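Local coordinates for protein endo-1,4-beta-xylanase (Pseudoalteromonas haloplanktis, PDB 1H12) that hydrolyses internal beta-1,4 linkages in the backbone of xylan, as a cold-adapted member of glycoside hydrolase family 8, at residues Met287-Asp292 and Leu352-Asn357; Gly15-Leu20 and Ala293-Ala298; Asn366-Leu371 and Leu391-Asn396; Arg76-Ser81 and Glu279-Arg284. All blocks are in the same frame, centred on the assembly; numbering follows the deposited sequence.

Contact 1: residues Met287-Asp292 and Leu352-Asn357; sequences MNVGLD and LLASTN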
loop_
_atom_site.group_PDB
_atom_site.type_symbol
_atom_site.label_atom_id
_atom_site.label_comp_id
_atom_site.label_asym_id
_atom_site.label_seq_id
_atom_site.Cartn_x
_atom_site.Cartn_y
_atom_site.Cartn_z
ATOM N N MET A 287 8.497 -1.983 1.600
ATOM C CA MET A 287 7.676 -1.250 2.556
ATOM C C MET A 287 6.775 -2.233 3.337
ATOM O O MET A 287 6.692 -2.148 4.567
ATOM C CB MET A 287 6.830 -0.216 1.822
ATOM C CG MET A 287 5.971 0.637 2.651
ATOM S SD MET A 287 4.968 1.723 1.661
ATOM C CE MET A 287 3.898 0.894 0.814
ATOM N N ASN A 288 6.121 -3.127 2.608
ATOM C CA ASN A 288 5.266 -4.120 3.222
ATOM C C ASN A 288 6.042 -5.072 4.116
ATOM O O ASN A 288 5.536 -5.512 5.144
ATOM C CB ASN A 288 4.532 -4.913 2.162
ATOM C CG ASN A 288 3.565 -4.117 1.341
ATOM O OD1 ASN A 288 3.064 -3.059 1.777
ATOM N ND2 ASN A 288 3.246 -4.627 0.156
ATOM N N VAL A 289 7.260 -5.428 3.720
ATOM C CA VAL A 289 8.123 -6.281 4.549
ATOM C C VAL A 289 8.455 -5.548 5.865
ATOM O O VAL A 289 8.412 -6.159 6.928
ATOM C CB VAL A 289 9.364 -6.719 3.775
ATOM C CG1 VAL A 289 10.333 -7.477 4.670
ATOM C CG2 VAL A 289 8.998 -7.578 2.591
ATOM N N GLY A 290 8.796 -4.271 5.783
ATOM C CA GLY A 290 9.020 -3.464 6.996
ATOM C C GLY A 290 7.778 -3.425 7.884
ATOM O O GLY A 290 7.861 -3.570 9.104
ATOM N N LEU A 291 6.613 -3.159 7.277
ATOM C CA LEU A 291 5.369 -3.165 7.990
ATOM C C LEU A 291 5.181 -4.489 8.744
ATOM O O LEU A 291 4.878 -4.515 9.930
ATOM C CB LEU A 291 4.223 -2.865 7.004
ATOM C CG LEU A 291 2.818 -2.793 7.513
ATOM C CD1 LEU A 291 1.937 -2.218 6.393
ATOM C CD2 LEU A 291 2.224 -4.103 7.989
ATOM N N ASP A 292 5.358 -5.591 8.023
ATOM C CA ASP A 292 5.151 -6.894 8.598
ATOM C C ASP A 292 6.125 -7.148 9.743
ATOM O O ASP A 292 5.741 -7.700 10.803
ATOM C CB ASP A 292 5.231 -7.979 7.569
ATOM C CG ASP A 292 4.685 -9.287 8.090
ATOM O OD1 ASP A 292 5.464 -10.276 8.223
ATOM O OD2 ASP A 292 3.476 -9.340 8.387
ATOM N N LEU A 352 13.103 0.066 6.490
ATOM C CA LEU A 352 14.095 0.071 7.576
ATOM C C LEU A 352 13.639 -0.567 8.841
ATOM O O LEU A 352 14.477 -0.954 9.673
ATOM C CB LEU A 352 14.589 1.491 7.836
ATOM C CG LEU A 352 15.271 2.163 6.658
ATOM C CD1 LEU A 352 15.545 3.614 7.044
ATOM C CD2 LEU A 352 16.558 1.408 6.270
ATOM N N LEU A 353 12.338 -0.733 9.048
ATOM C CA LEU A 353 11.822 -1.462 10.203
ATOM C C LEU A 353 12.220 -2.934 10.202
ATOM O O LEU A 353 12.066 -3.603 11.216
ATOM C CB LEU A 353 10.320 -1.261 10.303
ATOM C CG LEU A 353 9.870 0.155 10.591
ATOM C CD1 LEU A 353 8.420 0.391 10.229
ATOM C CD2 LEU A 353 10.093 0.491 12.088
ATOM N N ALA A 354 12.730 -3.437 9.086
ATOM C CA ALA A 354 13.291 -4.780 8.989
ATOM C C ALA A 354 14.802 -4.762 8.756
ATOM O O ALA A 354 15.381 -5.850 8.653
ATOM C CB ALA A 354 12.628 -5.593 7.876
ATOM N N SER A 355 15.424 -3.604 8.671
ATOM C CA SER A 355 16.884 -3.490 8.365
ATOM C C SER A 355 17.716 -3.737 9.629
ATOM O O SER A 355 17.312 -3.403 10.738
ATOM C CB SER A 355 17.198 -2.049 7.885
ATOM O OG SER A 355 18.666 -1.885 7.700
ATOM N N THR A 356 18.911 -4.284 9.399
ATOM C CA THR A 356 19.887 -4.458 10.496
ATOM C C THR A 356 21.147 -3.681 10.298
ATOM O O THR A 356 22.129 -3.938 11.001
ATOM C CB THR A 356 20.179 -5.956 10.716
ATOM O OG1 THR A 356 20.747 -6.529 9.538
ATOM C CG2 THR A 356 19.000 -6.741 11.061
ATOM N N ASN A 357 21.152 -2.736 9.362
ATOM C CA ASN A 357 22.327 -1.982 8.987
ATOM C C ASN A 357 22.134 -0.504 9.311
ATOM O O ASN A 357 21.431 0.214 8.622
ATOM C CB ASN A 357 22.627 -2.216 7.506
ATOM C CG ASN A 357 23.907 -1.583 7.036
ATOM O OD1 ASN A 357 24.286 -0.443 7.376
ATOM N ND2 ASN A 357 24.604 -2.338 6.171
#

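Contact 2: residues Gly15-Leu20 and Ala293-Ala298; sequences GTYRNL and AHLMGA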
loop_
_atom_site.group_PDB
_atom_site.type_symbol
_atom_site.label_atom_id
_atom_site.label_comp_id
_atom_site.label_asym_id
_atom_site.label_seq_id
_atom_site.Cartn_x
_atom_site.Cartn_y
_atom_site.Cartn_z
ATOM N N GLY A 15 2.130 -4.518 21.890
ATOM C CA GLY A 15 1.647 -3.177 22.051
ATOM C C GLY A 15 2.696 -2.133 21.993
ATOM O O GLY A 15 2.391 -0.956 22.156
ATOM N N THR A 16 3.951 -2.506 21.791
ATOM C CA THR A 16 5.052 -1.550 21.723
ATOM C C THR A 16 5.326 -1.202 20.266
ATOM O O THR A 16 5.781 -2.061 19.536
ATOM C CB THR A 16 6.339 -2.210 22.281
ATOM O OG1 THR A 16 6.130 -2.575 23.628
ATOM C CG2 THR A 16 7.544 -1.237 22.221
ATOM N N TYR A 17 5.039 0.015 19.851
ATOM C CA TYR A 17 5.314 0.491 18.502
ATOM C C TYR A 17 6.618 1.290 18.503
ATOM O O TYR A 17 6.845 2.156 19.355
ATOM C CB TYR A 17 4.158 1.387 18.021
ATOM C CG TYR A 17 2.942 0.546 17.639
ATOM C CD1 TYR A 17 2.031 0.091 18.598
ATOM C CD2 TYR A 17 2.730 0.173 16.320
ATOM C CE1 TYR A 17 0.979 -0.695 18.272
ATOM C CE2 TYR A 17 1.649 -0.635 15.980
ATOM C CZ TYR A 17 0.773 -1.076 16.942
ATOM O OH TYR A 17 -0.290 -1.881 16.568
ATOM N N ARG A 18 7.461 1.000 17.540
ATOM C CA ARG A 18 8.646 1.790 17.310
ATOM C C ARG A 18 8.267 3.126 16.739
ATOM O O ARG A 18 7.275 3.274 15.996
ATOM C CB ARG A 18 9.587 1.110 16.328
ATOM C CG ARG A 18 10.170 -0.178 16.827
ATOM C CD ARG A 18 11.001 -0.926 15.790
ATOM N NE ARG A 18 12.165 -0.152 15.377
ATOM C CZ ARG A 18 13.046 -0.579 14.477
ATOM N NH1 ARG A 18 12.826 -1.720 13.845
ATOM N NH2 ARG A 18 14.115 0.125 14.187
ATOM N N ASN A 19 9.084 4.121 17.068
ATOM C CA ASN A 19 9.082 5.442 16.455
ATOM C C ASN A 19 10.421 5.616 15.792
ATOM O O ASN A 19 11.409 6.028 16.419
ATOM C CB ASN A 19 8.814 6.523 17.518
ATOM C CG ASN A 19 8.685 7.917 16.935
ATOM O OD1 ASN A 19 9.188 8.215 15.858
ATOM N ND2 ASN A 19 7.992 8.808 17.680
ATOM N N LEU A 20 10.503 5.219 14.526
ATOM C CA LEU A 20 11.758 5.213 13.785
ATOM C C LEU A 20 12.370 6.589 13.716
ATOM O O LEU A 20 13.594 6.745 13.892
ATOM C CB LEU A 20 11.578 4.601 12.404
ATOM C CG LEU A 20 12.805 4.568 11.544
ATOM C CD1 LEU A 20 13.927 3.730 12.120
ATOM C CD2 LEU A 20 12.439 3.965 10.154
ATOM N N ALA A 293 7.390 -6.800 9.536
ATOM C CA ALA A 293 8.362 -6.984 10.596
ATOM C C ALA A 293 7.984 -6.204 11.857
ATOM O O ALA A 293 8.082 -6.692 12.970
ATOM C CB ALA A 293 9.742 -6.558 10.098
ATOM N N HIS A 294 7.598 -4.942 11.675
ATOM C CA HIS A 294 7.220 -4.082 12.795
ATOM C C HIS A 294 6.009 -4.636 13.510
ATOM O O HIS A 294 5.996 -4.802 14.746
ATOM C CB HIS A 294 6.947 -2.666 12.275
ATOM C CG HIS A 294 6.711 -1.680 13.354
ATOM N ND1 HIS A 294 6.022 -0.504 13.151
ATOM C CD2 HIS A 294 7.090 -1.661 14.656
ATOM C CE1 HIS A 294 5.997 0.184 14.294
ATOM N NE2 HIS A 294 6.640 -0.500 15.236
ATOM N N LEU A 295 4.941 -4.924 12.762
ATOM C CA LEU A 295 3.672 -5.309 13.367
ATOM C C LEU A 295 3.657 -6.741 13.863
ATOM O O LEU A 295 3.001 -6.986 14.884
ATOM C CB LEU A 295 2.529 -5.078 12.358
ATOM C CG LEU A 295 1.923 -3.700 12.360
ATOM C CD1 LEU A 295 1.049 -3.458 13.601
ATOM C CD2 LEU A 295 2.960 -2.586 12.208
ATOM N N MET A 296 4.270 -7.680 13.157
ATOM C CA MET A 296 4.180 -9.091 13.469
ATOM C C MET A 296 5.512 -9.745 13.840
ATOM O O MET A 296 5.477 -10.937 14.220
ATOM C CB MET A 296 3.518 -9.847 12.360
ATOM C CG MET A 296 2.061 -9.602 12.279
ATOM S SD MET A 296 1.073 -9.851 13.548
ATOM C CE MET A 296 1.197 -10.528 13.855
ATOM N N GLY A 297 6.611 -9.008 13.794
ATOM C CA GLY A 297 7.911 -9.497 14.234
ATOM C C GLY A 297 8.855 -9.749 13.070
ATOM O O GLY A 297 8.463 -10.194 11.996
ATOM N N ALA A 298 10.127 -9.402 13.277
ATOM C CA ALA A 298 11.140 -9.557 12.260
ATOM C C ALA A 298 11.748 -10.941 12.330
ATOM O O ALA A 298 12.259 -11.364 13.386
ATOM C CB ALA A 298 12.216 -8.519 12.450
#

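Contact 3: residues Asn366-Leu371 and Leu391-Asn396; sequences NEFWSL and LHVSGN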
loop_
_atom_site.group_PDB
_atom_site.type_symbol
_atom_site.label_atom_id
_atom_site.label_comp_id
_atom_site.label_asym_id
_atom_site.label_seq_id
_atom_site.Cartn_x
_atom_site.Cartn_y
_atom_site.Cartn_z
ATOM N N ASN A 366 17.437 9.478 6.232
ATOM C CA ASN A 366 17.663 10.906 6.026
ATOM C C ASN A 366 17.277 11.383 4.651
ATOM O O ASN A 366 16.787 12.505 4.484
ATOM C CB ASN A 366 19.082 11.286 6.466
ATOM C CG ASN A 366 19.140 11.301 8.007
ATOM O OD1 ASN A 366 18.426 12.045 8.580
ATOM N ND2 ASN A 366 19.844 10.417 8.613
ATOM N N GLU A 367 17.424 10.542 3.633
ATOM C CA GLU A 367 16.982 10.901 2.293
ATOM C C GLU A 367 15.473 11.101 2.260
ATOM O O GLU A 367 14.986 11.893 1.442
ATOM C CB GLU A 367 17.399 9.883 1.260
ATOM C CG GLU A 367 18.890 9.961 1.036
ATOM C CD GLU A 367 19.402 9.039 -0.010
ATOM O OE1 GLU A 367 18.528 8.565 -0.804
ATOM O OE2 GLU A 367 20.693 8.848 -0.068
ATOM N N PHE A 368 14.735 10.364 3.063
ATOM C CA PHE A 368 13.278 10.559 3.172
ATOM C C PHE A 368 12.922 11.781 4.028
ATOM O O PHE A 368 12.106 12.590 3.644
ATOM C CB PHE A 368 12.636 9.304 3.754
ATOM C CG PHE A 368 11.220 9.479 4.207
ATOM C CD1 PHE A 368 10.171 9.652 3.315
ATOM C CD2 PHE A 368 10.911 9.503 5.529
ATOM C CE1 PHE A 368 8.887 9.845 3.681
ATOM C CE2 PHE A 368 9.598 9.714 5.935
ATOM C CZ PHE A 368 8.593 9.870 5.018
ATOM N N TRP A 369 13.539 11.898 5.182
ATOM C CA TRP A 369 13.166 12.910 6.140
ATOM C C TRP A 369 13.535 14.322 5.668
ATOM O O TRP A 369 12.883 15.299 6.085
ATOM C CB TRP A 369 13.823 12.628 7.495
ATOM C CG TRP A 369 13.208 13.346 8.674
ATOM C CD1 TRP A 369 13.701 14.412 9.327
ATOM C CD2 TRP A 369 11.960 13.048 9.270
ATOM N NE1 TRP A 369 12.838 14.780 10.325
ATOM C CE2 TRP A 369 11.756 13.971 10.298
ATOM C CE3 TRP A 369 10.963 12.091 9.011
ATOM C CZ2 TRP A 369 10.686 13.924 11.127
ATOM C CZ3 TRP A 369 9.887 12.042 9.821
ATOM C CH2 TRP A 369 9.714 12.987 10.863
ATOM N N SER A 370 14.508 14.434 4.785
ATOM C CA SER A 370 14.888 15.729 4.265
ATOM C C SER A 370 14.013 16.208 3.149
ATOM O O SER A 370 14.091 17.366 2.755
ATOM C CB SER A 370 16.331 15.676 3.791
ATOM O OG SER A 370 16.431 14.892 2.621
ATOM N N LEU A 371 13.117 15.367 2.636
ATOM C CA LEU A 371 12.270 15.773 1.527
ATOM C C LEU A 371 11.218 16.775 1.943
ATOM O O LEU A 371 10.715 16.720 3.051
ATOM C CB LEU A 371 11.472 14.562 1.023
ATOM C CG LEU A 371 12.331 13.439 0.393
ATOM C CD1 LEU A 371 11.422 12.240 0.176
ATOM C CD2 LEU A 371 12.973 13.900 -0.910
ATOM N N LEU A 391 3.294 8.014 8.630
ATOM C CA LEU A 391 2.653 7.285 9.671
ATOM C C LEU A 391 3.519 6.118 10.186
ATOM O O LEU A 391 3.682 5.927 11.413
ATOM C CB LEU A 391 1.276 6.768 9.224
ATOM C CG LEU A 391 0.340 7.859 8.786
ATOM C CD1 LEU A 391 -0.846 7.234 8.060
ATOM C CD2 LEU A 391 -0.143 8.685 9.974
ATOM N N HIS A 392 4.076 5.343 9.267
ATOM C CA HIS A 392 4.865 4.206 9.623
ATOM C C HIS A 392 6.117 4.515 10.401
ATOM O O HIS A 392 6.541 3.678 11.201
ATOM C CB HIS A 392 5.267 3.419 8.373
ATOM C CG HIS A 392 4.204 2.521 7.845
ATOM N ND1 HIS A 392 3.749 1.446 8.561
ATOM C CD2 HIS A 392 3.548 2.545 6.653
ATOM C CE1 HIS A 392 2.817 0.846 7.812
ATOM N NE2 HIS A 392 2.678 1.483 6.647
ATOM N N VAL A 393 6.730 5.652 10.135
ATOM C CA VAL A 393 8.032 5.974 10.756
ATOM C C VAL A 393 7.905 6.809 12.007
ATOM O O VAL A 393 8.914 7.158 12.623
ATOM C CB VAL A 393 9.014 6.644 9.763
ATOM C CG1 VAL A 393 9.204 5.819 8.521
ATOM C CG2 VAL A 393 8.649 8.078 9.451
ATOM N N SER A 394 6.677 7.123 12.413
ATOM C CA SER A 394 6.406 7.946 13.594
ATOM C C SER A 394 5.616 7.176 14.643
ATOM O O SER A 394 5.100 7.811 15.602
ATOM C CB SER A 394 5.673 9.179 13.166
ATOM O OG SER A 394 4.373 8.814 12.625
ATOM N N GLY A 395 5.450 5.873 14.485
ATOM C CA GLY A 395 4.698 5.103 15.433
ATOM C C GLY A 395 3.190 5.323 15.356
ATOM O O GLY A 395 2.507 4.918 16.289
ATOM N N ASN A 396 2.673 5.854 14.260
ATOM C CA ASN A 396 1.278 6.127 14.148
ATOM C C ASN A 396 0.501 5.088 13.354
ATOM O O ASN A 396 -0.730 5.209 13.253
ATOM C CB ASN A 396 1.029 7.517 13.526
ATOM C CG ASN A 396 1.221 8.639 14.502
ATOM O OD1 ASN A 396 2.203 9.456 14.386
ATOM N ND2 ASN A 396 0.357 8.733 15.440
#

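Contact 4: residues Arg76-Ser81 and Glu279-Arg284; sequences RTEGQS and EFDAWR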
loop_
_atom_site.group_PDB
_atom_site.type_symbol
_atom_site.label_atom_id
_atom_site.label_comp_id
_atom_site.label_asym_id
_atom_site.label_seq_id
_atom_site.Cartn_x
_atom_site.Cartn_y
_atom_site.Cartn_z
ATOM N N ARG A 76 -8.460 6.329 -8.461
ATOM C CA ARG A 76 -8.041 4.941 -8.306
ATOM C C ARG A 76 -8.417 4.397 -6.934
ATOM O O ARG A 76 -8.424 5.088 -5.915
ATOM C CB ARG A 76 -6.536 4.844 -8.545
ATOM C CG ARG A 76 -6.174 5.213 -9.970
ATOM C CD ARG A 76 -4.715 5.215 -10.308
ATOM N NE ARG A 76 -4.577 5.723 -11.671
ATOM C CZ ARG A 76 -3.702 5.319 -12.559
ATOM N NH1 ARG A 76 -2.727 4.451 -12.251
ATOM N NH2 ARG A 76 -3.774 5.856 -13.775
ATOM N N THR A 77 -8.694 3.110 -6.875
ATOM C CA THR A 77 -9.012 2.445 -5.632
ATOM C C THR A 77 -7.828 2.385 -4.679
ATOM O O THR A 77 -8.029 2.506 -3.459
ATOM C CB THR A 77 -9.626 1.058 -5.821
ATOM O OG1 THR A 77 -8.762 0.295 -6.679
ATOM C CG2 THR A 77 -11.006 1.158 -6.386
ATOM N N GLU A 78 -6.612 2.199 -5.177
ATOM C CA GLU A 78 -5.454 2.208 -4.305
ATOM C C GLU A 78 -5.372 3.524 -3.541
ATOM O O GLU A 78 -5.340 3.559 -2.319
ATOM C CB GLU A 78 -4.190 1.911 -5.092
ATOM C CG GLU A 78 -4.036 0.417 -5.354
ATOM C CD GLU A 78 -2.915 0.058 -6.335
ATOM O OE1 GLU A 78 -2.321 0.965 -6.950
ATOM O OE2 GLU A 78 -2.628 -1.168 -6.500
ATOM N N GLY A 79 -5.374 4.633 -4.274
ATOM C CA GLY A 79 -5.238 5.918 -3.596
ATOM C C GLY A 79 -6.357 6.203 -2.620
ATOM O O GLY A 79 -6.137 6.770 -1.555
ATOM N N GLN A 80 -7.582 5.829 -2.998
ATOM C CA GLN A 80 -8.765 6.025 -2.152
ATOM C C GLN A 80 -8.587 5.278 -0.826
ATOM O O GLN A 80 -8.816 5.826 0.260
ATOM C CB GLN A 80 -9.998 5.579 -2.886
ATOM C CG GLN A 80 -11.320 6.065 -2.274
ATOM C CD GLN A 80 -11.611 7.546 -2.690
ATOM O OE1 GLN A 80 -12.746 7.988 -2.202
ATOM N NE2 GLN A 80 -10.827 8.161 -3.309
ATOM N N SER A 81 -8.200 3.992 -0.931
ATOM C CA SER A 81 -8.056 3.147 0.224
ATOM C C SER A 81 -6.883 3.548 1.104
ATOM O O SER A 81 -6.958 3.467 2.342
ATOM C CB SER A 81 -7.941 1.688 -0.238
ATOM O OG SER A 81 -6.673 1.400 -0.820
ATOM N N GLU A 279 9.243 -1.891 -10.594
ATOM C CA GLU A 279 8.595 -0.669 -11.038
ATOM C C GLU A 279 7.723 -0.134 -9.906
ATOM O O GLU A 279 7.944 -0.416 -8.730
ATOM C CB GLU A 279 7.895 -0.884 -12.393
ATOM C CG GLU A 279 6.970 -2.066 -12.455
ATOM C CD GLU A 279 6.007 -2.166 -11.281
ATOM O OE1 GLU A 279 4.860 -1.651 -11.338
ATOM O OE2 GLU A 279 6.470 -2.732 -10.246
ATOM N N PHE A 280 6.728 0.684 -10.232
ATOM C CA PHE A 280 5.965 1.395 -9.239
ATOM C C PHE A 280 5.288 0.497 -8.211
ATOM O O PHE A 280 5.352 0.800 -7.032
ATOM C CB PHE A 280 4.970 2.308 -9.967
ATOM C CG PHE A 280 5.698 3.086 -11.111
ATOM C CD1 PHE A 280 6.523 4.148 -10.775
ATOM C CD2 PHE A 280 5.734 2.609 -12.463
ATOM C CE1 PHE A 280 7.264 4.834 -11.757
ATOM C CE2 PHE A 280 6.482 3.308 -13.406
ATOM C CZ PHE A 280 7.228 4.396 -13.040
ATOM N N ASP A 281 4.635 -0.581 -8.637
ATOM C CA ASP A 281 4.059 -1.492 -7.678
ATOM C C ASP A 281 5.157 -2.091 -6.784
ATOM O O ASP A 281 5.038 -2.129 -5.564
ATOM C CB ASP A 281 3.280 -2.628 -8.331
ATOM C CG ASP A 281 1.837 -2.339 -8.598
ATOM O OD1 ASP A 281 1.395 -1.160 -8.347
ATOM O OD2 ASP A 281 1.078 -3.231 -9.004
ATOM N N ALA A 282 6.218 -2.575 -7.427
ATOM C CA ALA A 282 7.278 -3.262 -6.711
ATOM C C ALA A 282 7.908 -2.429 -5.644
ATOM O O ALA A 282 8.415 -2.971 -4.653
ATOM C CB ALA A 282 8.296 -3.816 -7.677
ATOM N N TRP A 283 7.916 -1.107 -5.782
ATOM C CA TRP A 283 8.427 -0.225 -4.749
ATOM C C TRP A 283 7.872 -0.591 -3.375
ATOM O O TRP A 283 8.558 -0.436 -2.366
ATOM C CB TRP A 283 8.057 1.235 -4.945
ATOM C CG TRP A 283 8.614 1.969 -6.132
ATOM C CD1 TRP A 283 9.491 1.535 -7.094
ATOM C CD2 TRP A 283 8.278 3.311 -6.477
ATOM N NE1 TRP A 283 9.708 2.539 -7.990
ATOM C CE2 TRP A 283 8.958 3.630 -7.637
ATOM C CE3 TRP A 283 7.456 4.281 -5.892
ATOM C CZ2 TRP A 283 8.815 4.870 -8.223
ATOM C CZ3 TRP A 283 7.326 5.489 -6.452
ATOM C CH2 TRP A 283 7.979 5.778 -7.621
ATOM N N ARG A 284 6.589 -0.961 -3.349
ATOM C CA ARG A 284 5.909 -1.145 -2.080
ATOM C C ARG A 284 6.261 -2.447 -1.384
ATOM O O ARG A 284 5.918 -2.599 -0.216
ATOM C CB ARG A 284 4.364 -1.085 -2.295
ATOM C CG ARG A 284 3.893 0.233 -2.866
ATOM C CD ARG A 284 2.395 0.413 -2.776
ATOM N NE ARG A 284 1.555 -0.548 -3.492
ATOM C CZ ARG A 284 1.208 -0.449 -4.761
ATOM N NH1 ARG A 284 1.768 0.430 -5.545
ATOM N NH2 ARG A 284 0.278 -1.210 -5.230
HETATM O O HOH W 1 -1.620 -2.528 -8.936
#

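Contact 1: residues Met287-Asp292 and Leu352-Asn357
The flat groups where Gly290 meets Leu353 and Ala354 are backbone peptides, with no ring or side-chain amide between them. The carbonyl oxygen of Gly290 touches the CB of Leu353 at 3.6 Å, and Gly290 CA lies 4.3 Å from the backbone N of Ala354. The main chains come close, with the CA atoms of Gly290 and Leu353 4.7 Å apart. Because Gly290 carries no side chain, the touching on its part is done by the backbone CA and O. Leu353 places its CG beside its own backbone N (chi1 -65°), and from there CD1 still grazes the Gly290 oxygen. Next along, Val289 offers CG1 to the methyl of Ala354 at 4.4 Å, a light touch backed by Val306 of helix 300-318, against which both residues pack. The chain then leads through an ST turn at Ser355 into helix 358-369. Close packing at Gly290, which sets helix 283-296 against the short connection between helices 342-351 and 358-369, fits the helical barrel, (alpha/alpha)6, of family 8.

Contact 2: residues Gly15-Leu20 and Ala293-Ala298
Tyr17 and Arg18 run in extended conformation past the last turn of helix 283-296, with Arg18 CA 7.5 Å from His294 CA. The helix stops just beyond, where Gly297 turns to positive phi at backbone angles that would press a CB against the preceding carbonyl. One hydrogen bond crosses the contact: Arg18 N donates to His294 NE2 at 2.9 Å. The N-H...N angle is 149°, and the donor sits a little out of the imidazole plane. Accepting here is consistent with an NE2 that carries no proton. The imidazole gets there because its CG is anti to the backbone N (chi1 -173°), which carries the ring out from the helix. Over the same ring comes Tyr17 in an offset edge-to-face pair, the phenol presenting its edge to the imidazole face with planes at 86° and CD2 3.8 Å from His294 CE1. Here the N-terminal loop between helices 11-14 and 20-23 packs on the end of a helix of the (alpha/alpha)6 fold of family 8, and backbone bonds from His294 and Leu295 to Ala11 and Tyr12 extend the junction. With a leucine in place of His294, the Arg18 amide would probably lose its acceptor and the Tyr17 edge its aromatic face. Leu295 CD1 touches the far end of the phenol, 3.6 Å from Tyr17 OH, whose polar partner is Phe399 N. Arg18 lays CB 3.5 Å from His294 NE2, then bends at chi3 so that its guanidinium reaches Glu23.

Contact 3: residues Asn366-Leu371 and Leu391-Asn396
Trp369 and Val393 are the closest residues along the two backbones, yet their CA atoms remain 9.8 Å apart, so side chains alone span the gap between the ends of helices 358-369 and 379-392. A single methyl does the bridging. Val393 CG2 lies 4.0 Å from CE2 of Phe368 and 4.2 Å from CZ3 of Trp369, touched by an atom of each of two aromatic rings that successive residues send across, and it stands obliquely to both. The two rings owe their reach to the same first torsion, with CG anti to the backbone N (chi1 167° in Phe368, -162° in Trp369), which swings each ring off the helix in the direction of the valine. On the valine it is CG2, not CG1, that makes both touches. The contact is modest in extent and wholly apolar, with no hydrogen bond across it. Other residues fill out the surroundings: Phe368 meets the ring of Tyr386 and packs on Ala346 and Ala349 of helix 342-351, while Trp369 receives Lys32 in a cation-pi contact. For its part, the backbone of Val393 is bonded to Ala21. Aromatic and aliphatic side chains knitting together successive helices in this way are the packing expected within an (alpha/alpha)6 barrel.

Contact 4: residues Arg76-Ser81 and Glu279-Arg284
Glu78 leaves the first turn of helix 77-89 with CB directed at the opposing segment and CG beside its own backbone N (chi1 -80°). The chain is extended beyond CG, which brings the carboxylate to Arg284 at a slant. There CD is 3.6 Å from Arg284 NH2, OE1 is somewhat farther off, and OE2 makes the salt bridge to NH2 at 3.2 Å. Carboxylate and guanidinium planes stand 76° apart, so the pair does not form the flat two-bond arrangement. OE2 also accepts from a water at 3.0 Å, and that water donates as well to Asp281 OD2 at 2.8 Å, bridging two carboxylates whose nearest oxygens, Glu78 OE2 and Asp281 OD1, are 4.4 Å apart. Asp281 OD1 takes long, weak bonds from NH1 and NH2 of Arg284, the NH1 pair, at 3.2 Å, also a salt bridge. The guanidinium therefore links both acids, and is further secured by Asp144 at NH2 and the hydroxyl of Tyr381 at NH1. Acidic side chains joined by a water in the cleft of an (alpha/alpha)6 glycosidase probably lie in or near the active site; bound xylose is about 13 Å from the Arg284 side chain. Helix 77-89 enters directly from strand 74-76 of the five-stranded sheet, helix 283-296 starts opposite, and helix 379-392 lies beside both, with Tyr380 against Glu78 and Leu385 against Arg284.

In the fold
Helix 283-296 threads through three of the four: contact 4 uses its start, contact 1 its middle and contact 2 its end. Contacts 1 and 3 are buried and apolar, the first a near-backbone approach through a glycine, the second a methyl touching two rings. Contacts 2 and 4 are partly exposed and rely on polar groups, a histidine accepting from an amide in one and a charged network with water in the other. Contact 4 lies nearest the centre of the chain, its centre 23 Å from that of contact 2. Contacts 1, 2 and 3 touch one another: Leu353 CD1 meets both His294 ND1 and His392 O, and Asn19 packs on Val393.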